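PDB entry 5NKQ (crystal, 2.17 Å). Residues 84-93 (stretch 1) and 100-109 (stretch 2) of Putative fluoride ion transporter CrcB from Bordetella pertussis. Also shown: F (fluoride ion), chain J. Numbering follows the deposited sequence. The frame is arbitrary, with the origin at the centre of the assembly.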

# COMPACT_ATOMS: atom_id res chain seq x y z
N THR A 84 -5.04 -4.15 1.77
CA THR A 84 -5.05 -5.60 1.67
C THR A 84 -3.88 -6.21 2.44
O THR A 84 -4.04 -7.22 3.13
N PHE A 85 -2.70 -5.59 2.34
CA PHE A 85 -1.57 -6.03 3.15
C PHE A 85 -1.87 -5.92 4.64
O PHE A 85 -1.50 -6.80 5.42
N SER A 86 -2.57 -4.85 5.04
CA SER A 86 -2.87 -4.65 6.45
C SER A 86 -3.86 -5.69 6.96
O SER A 86 -3.68 -6.23 8.06
N ALA A 87 -4.89 -6.00 6.18
CA ALA A 87 -5.88 -6.98 6.61
C ALA A 87 -5.30 -8.38 6.66
O ALA A 87 -5.62 -9.16 7.56
N GLU A 88 -4.44 -8.72 5.69
CA GLU A 88 -3.79 -10.02 5.71
C GLU A 88 -2.88 -10.16 6.92
O GLU A 88 -2.87 -11.21 7.59
N THR A 89 -2.11 -9.11 7.23
CA THR A 89 -1.22 -9.16 8.39
C THR A 89 -2.01 -9.24 9.69
O THR A 89 -1.65 -10.01 10.59
N VAL A 90 -3.09 -8.47 9.80
CA VAL A 90 -3.92 -8.51 11.01
C VAL A 90 -4.53 -9.90 11.18
O VAL A 90 -4.62 -10.41 12.31
N ASP A 91 -4.92 -10.54 10.08
CA ASP A 91 -5.47 -11.89 10.18
C ASP A 91 -4.41 -12.89 10.64
O ASP A 91 -4.74 -13.88 11.30
N MET A 92 -3.14 -12.65 10.30
CA MET A 92 -2.08 -13.50 10.83
C MET A 92 -1.89 -13.29 12.32
O MET A 92 -1.58 -14.25 13.05
N LEU A 93 -2.10 -12.07 12.81
CA LEU A 93 -1.90 -11.79 14.23
C LEU A 93 -2.97 -12.45 15.09
O LEU A 93 -2.66 -13.00 16.15
N THR A 100 5.14 -15.36 11.47
CA THR A 100 4.74 -15.26 10.07
C THR A 100 4.28 -13.85 9.72
O THR A 100 4.59 -13.35 8.63
N ALA A 101 3.57 -13.19 10.63
CA ALA A 101 3.12 -11.83 10.38
C ALA A 101 4.29 -10.87 10.29
O ALA A 101 4.32 -10.00 9.41
N ALA A 102 5.27 -11.00 11.18
CA ALA A 102 6.45 -10.15 11.12
C ALA A 102 7.26 -10.41 9.86
O ALA A 102 7.83 -9.48 9.27
N ALA A 103 7.32 -11.67 9.42
CA ALA A 103 8.02 -11.99 8.18
C ALA A 103 7.29 -11.43 6.97
O ALA A 103 7.92 -10.98 6.01
N TYR A 104 5.95 -11.44 6.99
CA TYR A 104 5.19 -10.89 5.87
C TYR A 104 5.30 -9.38 5.82
O TYR A 104 5.41 -8.79 4.74
N ALA A 105 5.27 -8.72 6.98
CA ALA A 105 5.48 -7.28 7.01
C ALA A 105 6.91 -6.92 6.63
O ALA A 105 7.13 -5.94 5.91
N GLY A 106 7.88 -7.71 7.09
CA GLY A 106 9.26 -7.44 6.73
C GLY A 106 9.54 -7.67 5.26
O GLY A 106 10.25 -6.89 4.62
N ALA A 107 8.99 -8.75 4.70
CA ALA A 107 9.18 -9.01 3.27
C ALA A 107 8.46 -7.98 2.41
O ALA A 107 8.93 -7.66 1.32
N SER A 108 7.33 -7.45 2.89
CA SER A 108 6.62 -6.43 2.13
C SER A 108 7.31 -5.07 2.25
O SER A 108 7.44 -4.35 1.25
N LEU A 109 7.77 -4.71 3.44
CA LEU A 109 8.42 -3.41 3.63
C LEU A 109 9.82 -3.41 3.03
O LEU A 109 10.11 -2.67 2.08

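A fluoride ion lies beside the contact between these two helices, with Ser-108 OG 2.8 Å and Tyr-104 OH 3.0 Å from F, and Phe-85 CD1 3.6 Å from F. The single proton of the Ser-108 hydroxyl (chi1 m) has two acceptors within reach, the ion and Tyr-104 O, which lies 2.8 Å from Ser-108 OG; the geometry does not settle which receives it. The Tyr-104 hydroxyl is committed elsewhere: it donates a short hydrogen bond to the carboxylate of Glu-88, with OH to OE2 at 2.6 Å, the one hydrogen bond that crosses between the helices.

The helices run nearly antiparallel, at 160°, with axes 8.9 Å apart at closest approach. Tyr-104, in the t rotamer, points toward the opposing helix and fits as a knob into the hole formed by Phe-85, Glu-88, Thr-89 and Met-92. Phe-85 starts out sideways, but its t rotamer brings the ring nearer, so that CD1 lies 3.4 Å from Tyr-104 CE2. The two rings meet obliquely, their planes at 38°. At the edge of the phenylalanine ring, CZ reaches Ala-105 CA at 3.7 Å. Thr-89 (m) donates its hydroxyl proton back to its own helix, OG1 to Phe-85 O at 2.9 Å, while OG1 also approaches the tyrosine ring edge, 3.3 Å from Tyr-104 CD2.

Farther along, Met-92 extends with chi angles m, t, t. Its CE forms an off-centre CH-pi contact, 3.9 Å from Tyr-104 CG, and its SD lies 3.9 Å from Thr-100 CG2. The backbones come closest here, with Ala-101 CA 5.5 Å from Thr-89 CA. The Ala-101 methyl points toward stretch 1, where Ala-101 CB touches both Met-92 CB and Leu-93 CD2 at 3.7 Å.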

# COMPACT_ATOMS: atom_id res chain seq x y z
CB THR A 84 -5.01 -6.03 0.20
OG1 THR A 84 -6.10 -5.43 -0.51
CG2 THR A 84 -5.11 -7.55 0.09
CB PHE A 85 -0.32 -5.21 2.79
CG PHE A 85 0.73 -5.21 3.86
CD1 PHE A 85 1.59 -6.28 4.00
CD2 PHE A 85 0.86 -4.13 4.72
CE1 PHE A 85 2.56 -6.29 4.99
CE2 PHE A 85 1.83 -4.13 5.71
CZ PHE A 85 2.68 -5.21 5.84
CB SER A 86 -3.42 -3.24 6.67
OG SER A 86 -3.60 -2.97 8.05
CB ALA A 87 -7.11 -6.93 5.70
CB GLU A 88 -2.99 -10.23 4.42
CG GLU A 88 -3.85 -10.34 3.17
CD GLU A 88 -3.05 -10.14 1.89
OE1 GLU A 88 -3.46 -10.68 0.84
OE2 GLU A 88 -2.02 -9.44 1.94
CB THR A 89 -0.30 -7.94 8.39
OG1 THR A 89 0.47 -7.92 7.18
CG2 THR A 89 0.64 -7.97 9.58
CB VAL A 90 -5.00 -7.42 10.95
CG1 VAL A 90 -6.08 -7.67 11.99
CG2 VAL A 90 -4.37 -6.05 11.18
CB ASP A 91 -6.06 -12.33 8.84
CG ASP A 91 -6.85 -13.62 8.95
OD1 ASP A 91 -7.99 -13.58 9.47
OD2 ASP A 91 -6.34 -14.68 8.54
CB MET A 92 -0.76 -13.21 10.09
CG MET A 92 -0.79 -13.52 8.60
SD MET A 92 0.77 -13.11 7.79
CE MET A 92 0.39 -13.54 6.09
CB LEU A 93 -1.88 -10.28 14.47
CG LEU A 93 -0.69 -9.52 13.88
CD1 LEU A 93 -0.86 -8.02 14.07
CD2 LEU A 93 0.61 -10.00 14.52
CB THR A 100 3.62 -16.27 9.78
OG1 THR A 100 4.10 -17.60 10.05
CG2 THR A 100 3.18 -16.19 8.33
CB ALA A 101 2.15 -11.39 11.48
CB ALA A 102 7.32 -10.36 12.36
CB ALA A 103 8.20 -13.50 8.05
CB TYR A 104 3.73 -11.33 5.96
CG TYR A 104 2.89 -10.85 4.80
CD1 TYR A 104 3.19 -11.23 3.50
CD2 TYR A 104 1.79 -10.02 5.01
CE1 TYR A 104 2.42 -10.80 2.44
CE2 TYR A 104 1.02 -9.59 3.95
CZ TYR A 104 1.34 -9.98 2.67
OH TYR A 104 0.57 -9.55 1.61
CB ALA A 105 5.14 -6.73 8.40
CB ALA A 107 8.70 -10.42 2.92
CB SER A 108 5.18 -6.33 2.61
OG SER A 108 4.48 -7.54 2.39
CB LEU A 109 8.47 -3.06 5.12
CG LEU A 109 9.24 -1.79 5.49
CD1 LEU A 109 8.67 -0.58 4.75
CD2 LEU A 109 9.21 -1.56 6.99
F F J . 2.34 -7.37 0.66